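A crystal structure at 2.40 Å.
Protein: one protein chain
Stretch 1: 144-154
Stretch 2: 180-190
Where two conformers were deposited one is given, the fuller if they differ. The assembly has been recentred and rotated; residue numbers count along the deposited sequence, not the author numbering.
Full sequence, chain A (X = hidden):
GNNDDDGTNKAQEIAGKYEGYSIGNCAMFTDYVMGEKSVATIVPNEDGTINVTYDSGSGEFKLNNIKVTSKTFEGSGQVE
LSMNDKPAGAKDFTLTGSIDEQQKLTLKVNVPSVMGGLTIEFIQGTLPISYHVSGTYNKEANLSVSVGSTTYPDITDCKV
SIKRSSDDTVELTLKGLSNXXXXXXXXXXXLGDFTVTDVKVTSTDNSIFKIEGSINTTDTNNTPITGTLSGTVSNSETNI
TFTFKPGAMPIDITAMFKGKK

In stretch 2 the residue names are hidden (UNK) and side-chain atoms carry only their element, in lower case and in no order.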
# COMPACT_ATOMS: atom_id res chain seq x y z
N SER A 144 -21.70 -11.62 -2.44
CA SER A 144 -22.93 -12.19 -2.99
C SER A 144 -22.53 -13.05 -4.19
O SER A 144 -21.87 -12.58 -5.11
CB SER A 144 -23.88 -11.08 -3.41
OG SER A 144 -24.99 -11.59 -4.11
N VAL A 145 -22.91 -14.31 -4.15
CA VAL A 145 -22.44 -15.29 -5.10
C VAL A 145 -23.63 -15.82 -5.88
O VAL A 145 -24.68 -16.11 -5.31
CB VAL A 145 -21.78 -16.46 -4.36
CG1 VAL A 145 -21.49 -17.62 -5.33
CG2 VAL A 145 -20.54 -15.97 -3.60
N SER A 146 -23.47 -15.97 -7.18
CA SER A 146 -24.54 -16.54 -7.98
C SER A 146 -23.99 -17.46 -9.04
O SER A 146 -22.84 -17.34 -9.47
CB SER A 146 -25.41 -15.45 -8.59
OG SER A 146 -24.58 -14.51 -9.21
N VAL A 147 -24.80 -18.46 -9.38
CA VAL A 147 -24.50 -19.37 -10.48
C VAL A 147 -25.82 -19.70 -11.14
O VAL A 147 -26.81 -20.01 -10.48
CB VAL A 147 -23.76 -20.66 -10.01
CG1 VAL A 147 -24.58 -21.41 -8.95
CG2 VAL A 147 -23.46 -21.54 -11.20
N GLY A 148 -25.86 -19.55 -12.45
CA GLY A 148 -27.10 -19.73 -13.19
C GLY A 148 -28.19 -18.88 -12.58
O GLY A 148 -27.97 -17.71 -12.31
N SER A 149 -29.34 -19.48 -12.33
CA SER A 149 -30.50 -18.80 -11.73
C SER A 149 -30.47 -18.76 -10.20
O SER A 149 -31.43 -18.36 -9.60
CB SER A 149 -31.80 -19.54 -12.15
OG SER A 149 -31.68 -20.92 -11.82
N THR A 150 -29.40 -19.22 -9.57
CA THR A 150 -29.32 -19.21 -8.12
C THR A 150 -28.53 -18.03 -7.60
O THR A 150 -27.46 -17.73 -8.10
CB THR A 150 -28.64 -20.51 -7.62
OG1 THR A 150 -29.56 -21.59 -7.77
CG2 THR A 150 -28.19 -20.40 -6.14
N THR A 151 -29.06 -17.38 -6.58
CA THR A 151 -28.28 -16.41 -5.82
C THR A 151 -28.30 -16.84 -4.36
O THR A 151 -29.36 -17.04 -3.74
CB THR A 151 -28.83 -14.98 -5.93
OG1 THR A 151 -28.91 -14.60 -7.31
CG2 THR A 151 -27.91 -13.99 -5.19
N TYR A 152 -27.11 -16.99 -3.81
CA TYR A 152 -26.96 -17.54 -2.47
C TYR A 152 -27.20 -16.47 -1.41
O TYR A 152 -27.22 -15.28 -1.71
CB TYR A 152 -25.57 -18.13 -2.34
CG TYR A 152 -25.36 -19.37 -3.18
CD1 TYR A 152 -25.92 -20.58 -2.82
CD2 TYR A 152 -24.60 -19.34 -4.33
CE1 TYR A 152 -25.73 -21.74 -3.60
CE2 TYR A 152 -24.39 -20.49 -5.10
CZ TYR A 152 -24.96 -21.68 -4.73
OH TYR A 152 -24.75 -22.80 -5.47
N PRO A 153 -27.41 -16.90 -0.15
CA PRO A 153 -27.47 -15.89 0.88
C PRO A 153 -26.18 -15.05 0.95
O PRO A 153 -25.10 -15.53 0.60
CB PRO A 153 -27.68 -16.71 2.17
CG PRO A 153 -28.36 -17.94 1.72
CD PRO A 153 -27.71 -18.24 0.38
N ASP A 154 -26.33 -13.80 1.34
CA ASP A 154 -25.19 -12.94 1.57
C ASP A 154 -24.21 -13.54 2.56
O ASP A 154 -24.61 -14.10 3.56
CB ASP A 154 -25.65 -11.57 2.08
CG ASP A 154 -26.34 -10.75 1.01
OD1 ASP A 154 -26.02 -10.92 -0.19
OD2 ASP A 154 -27.21 -9.92 1.35
N UNK A 180 -20.03 -19.91 2.29
CA UNK A 180 -21.16 -19.94 1.41
C UNK A 180 -22.18 -20.95 1.89
O UNK A 180 -21.83 -22.08 2.12
c UNK A 180 -21.16 -20.82 -2.38
c UNK A 180 -21.75 -20.26 -1.08
c UNK A 180 -20.68 -20.31 0.01
c UNK A 180 -22.32 -18.85 -1.25
N UNK A 181 -23.44 -20.56 2.04
CA UNK A 181 -24.47 -21.52 2.42
C UNK A 181 -25.41 -21.77 1.29
O UNK A 181 -25.46 -20.97 0.35
o UNK A 181 -23.44 -21.62 5.06
n UNK A 181 -24.88 -20.07 5.76
c UNK A 181 -25.27 -21.02 3.60
c UNK A 181 -24.45 -20.93 4.88
N UNK A 182 -26.17 -22.85 1.37
CA UNK A 182 -27.11 -23.21 0.32
C UNK A 182 -28.24 -22.21 0.20
O UNK A 182 -28.59 -21.53 1.15
c UNK A 182 -27.72 -24.58 0.60
o UNK A 182 -26.70 -25.53 0.77
N UNK A 183 -28.81 -22.16 -1.00
CA UNK A 183 -30.00 -21.41 -1.30
C UNK A 183 -31.17 -22.39 -1.36
O UNK A 183 -30.98 -23.59 -1.55
c UNK A 183 -29.81 -20.73 -2.67
o UNK A 183 -31.02 -20.64 -3.40
N UNK A 184 -32.38 -21.88 -1.22
CA UNK A 184 -33.56 -22.70 -1.44
C UNK A 184 -33.53 -23.34 -2.84
O UNK A 184 -34.01 -24.45 -3.02
n UNK A 184 -36.31 -19.70 1.34
c UNK A 184 -35.08 -21.48 0.20
o UNK A 184 -37.37 -20.87 -0.29
c UNK A 184 -34.84 -21.88 -1.26
c UNK A 184 -36.36 -20.65 0.39
N UNK A 185 -32.94 -22.65 -3.81
CA UNK A 185 -32.92 -23.12 -5.20
C UNK A 185 -31.65 -23.92 -5.59
O UNK A 185 -31.51 -24.33 -6.75
c UNK A 185 -33.10 -21.91 -6.20
c UNK A 185 -34.23 -20.98 -5.75
o UNK A 185 -31.88 -21.16 -6.31
N UNK A 186 -30.73 -24.14 -4.66
CA UNK A 186 -29.51 -24.88 -4.98
C UNK A 186 -28.48 -25.02 -3.87
O UNK A 186 -28.39 -24.17 -2.98
N UNK A 187 -27.71 -26.09 -3.94
CA UNK A 187 -26.66 -26.35 -2.97
C UNK A 187 -25.47 -25.45 -3.20
O UNK A 187 -25.22 -25.00 -4.31
c UNK A 187 -27.52 -32.42 -1.93
c UNK A 187 -26.82 -30.19 -2.70
n UNK A 187 -26.31 -32.90 -2.21
c UNK A 187 -27.32 -28.79 -2.70
c UNK A 187 -26.21 -27.81 -3.05
n UNK A 187 -28.45 -33.22 -1.44
n UNK A 187 -27.79 -31.13 -2.16
N UNK A 188 -24.73 -25.19 -2.14
CA UNK A 188 -23.53 -24.42 -2.29
C UNK A 188 -22.39 -25.31 -2.80
O UNK A 188 -22.46 -26.53 -2.77
c UNK A 188 -23.16 -23.78 -0.96
N UNK A 189 -21.36 -24.65 -3.30
CA UNK A 189 -20.12 -25.31 -3.69
C UNK A 189 -19.08 -25.14 -2.59
O UNK A 189 -19.04 -24.11 -1.90
se UNK A 189 -20.48 -23.25 -7.29
c UNK A 189 -20.53 -24.83 -6.18
c UNK A 189 -19.60 -24.68 -4.98
c UNK A 189 -20.98 -21.97 -5.92
N UNK A 190 -18.22 -26.14 -2.45
CA UNK A 190 -17.08 -26.04 -1.56
C UNK A 190 -16.00 -25.16 -2.19
O UNK A 190 -15.38 -25.57 -3.16
n UNK A 190 -14.60 -28.38 -0.21
c UNK A 190 -15.51 -27.42 -0.16
o UNK A 190 -15.55 -26.58 0.74
c UNK A 190 -16.53 -27.43 -1.27
O HOH W 1 -31.87 -18.32 -5.56
O HOH W 2 -23.98 -17.94 1.72

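Position 180 carries four side-chain carbons, forked at the second, with no heteroatom. One terminal carbon lies 3.5 Å from Y152 CB and 4.0 Å from V145 CB, and the other sits over one face of the Y152 ring. A fork one carbon beyond CB defines leucine, L180; the close terminal carbon is CD1 and the one over the ring is CD2.

Position 181 has two carbons, the second bearing one oxygen and one nitrogen, the pattern of a short amide: N181. Its side chain stays 4.8 Å or more from stretch 1, and its contacts run through the backbone: N181 O is 3.2 Å from Y152 CD1 and 3.5 Å from P153 CD. Water 2 bridges the two stretches, donating to P153 O (2.9 Å) and accepting from N181 N (2.7 Å).

Position 182 shows one carbon and one oxygen, its CA-to-CB bond pointing away from stretch 1. This is serine, S182, whose carbonyl S182 O reaches P153 CD at 3.5 Å.

Position 183 has the same two atoms, but here CB points toward stretch 1, 3.8 Å from T150 CG2 and 3.9 Å from T151 O. It is serine again, S183. It opens a type I turn that runs to position 186.

Position 184 has three carbons, the third carrying oxygen and nitrogen. Its CA-to-CB bond points away from stretch 1, and the side chain makes no contact, coming no nearer than 7.7 Å. The longer amide is glutamine, Q184.

At position 185 a single carbon carries one oxygen and one carbon. The oxygen lies 2.8 Å from T150 OG1. A beta-branched hydroxyl side chain identifies threonine, T185. T185 OG1 and T150 OG1 are hydrogen bonded, with either able to donate, and T185 N donates to S183 OG at 2.8 Å.

Position 186 has no side-chain atoms and is glycine, G186. An ideal CB would lie 3.1 Å from T150 OG1, a tight fit.

Position 187 extends through three carbons and a nitrogen to a carbon bearing two more nitrogens, a guanidinium: R187. Its CA-to-CB bond points away from stretch 1, whereas its carbonyl accepts a hydrogen bond from Y152, OH to R187 O 2.5 Å.

Position 188 has one carbon, 4.2 Å from Y152 CE1, and is alanine, A188.

Position 189 is an unbranched run of two carbons, selenium and a carbon: selenomethionine, M189. Its CE reaches Y152 CE2 at 3.8 Å and V145 CG1 at 4.4 Å.

Position 190 has two carbons, the second with oxygen and nitrogen, and lies out of reach: asparagine, N190.

The contact buries 511 Å² and centres on Y152, which has the largest covered area. L180 covers one ring face, while S183 N and G186 O, themselves hydrogen bonded at 2.9 Å, lie near the ring plane at its edge; the phenol is fixed at its tip by R187 O. A second polar link forms where the turn brings T185 to T150, and water 1 extends it, accepting from T151 N (3.1 Å) and bonding T185 OG1 (2.9 Å).

Stretch 2 (180-190) LNSSQTGRAMN
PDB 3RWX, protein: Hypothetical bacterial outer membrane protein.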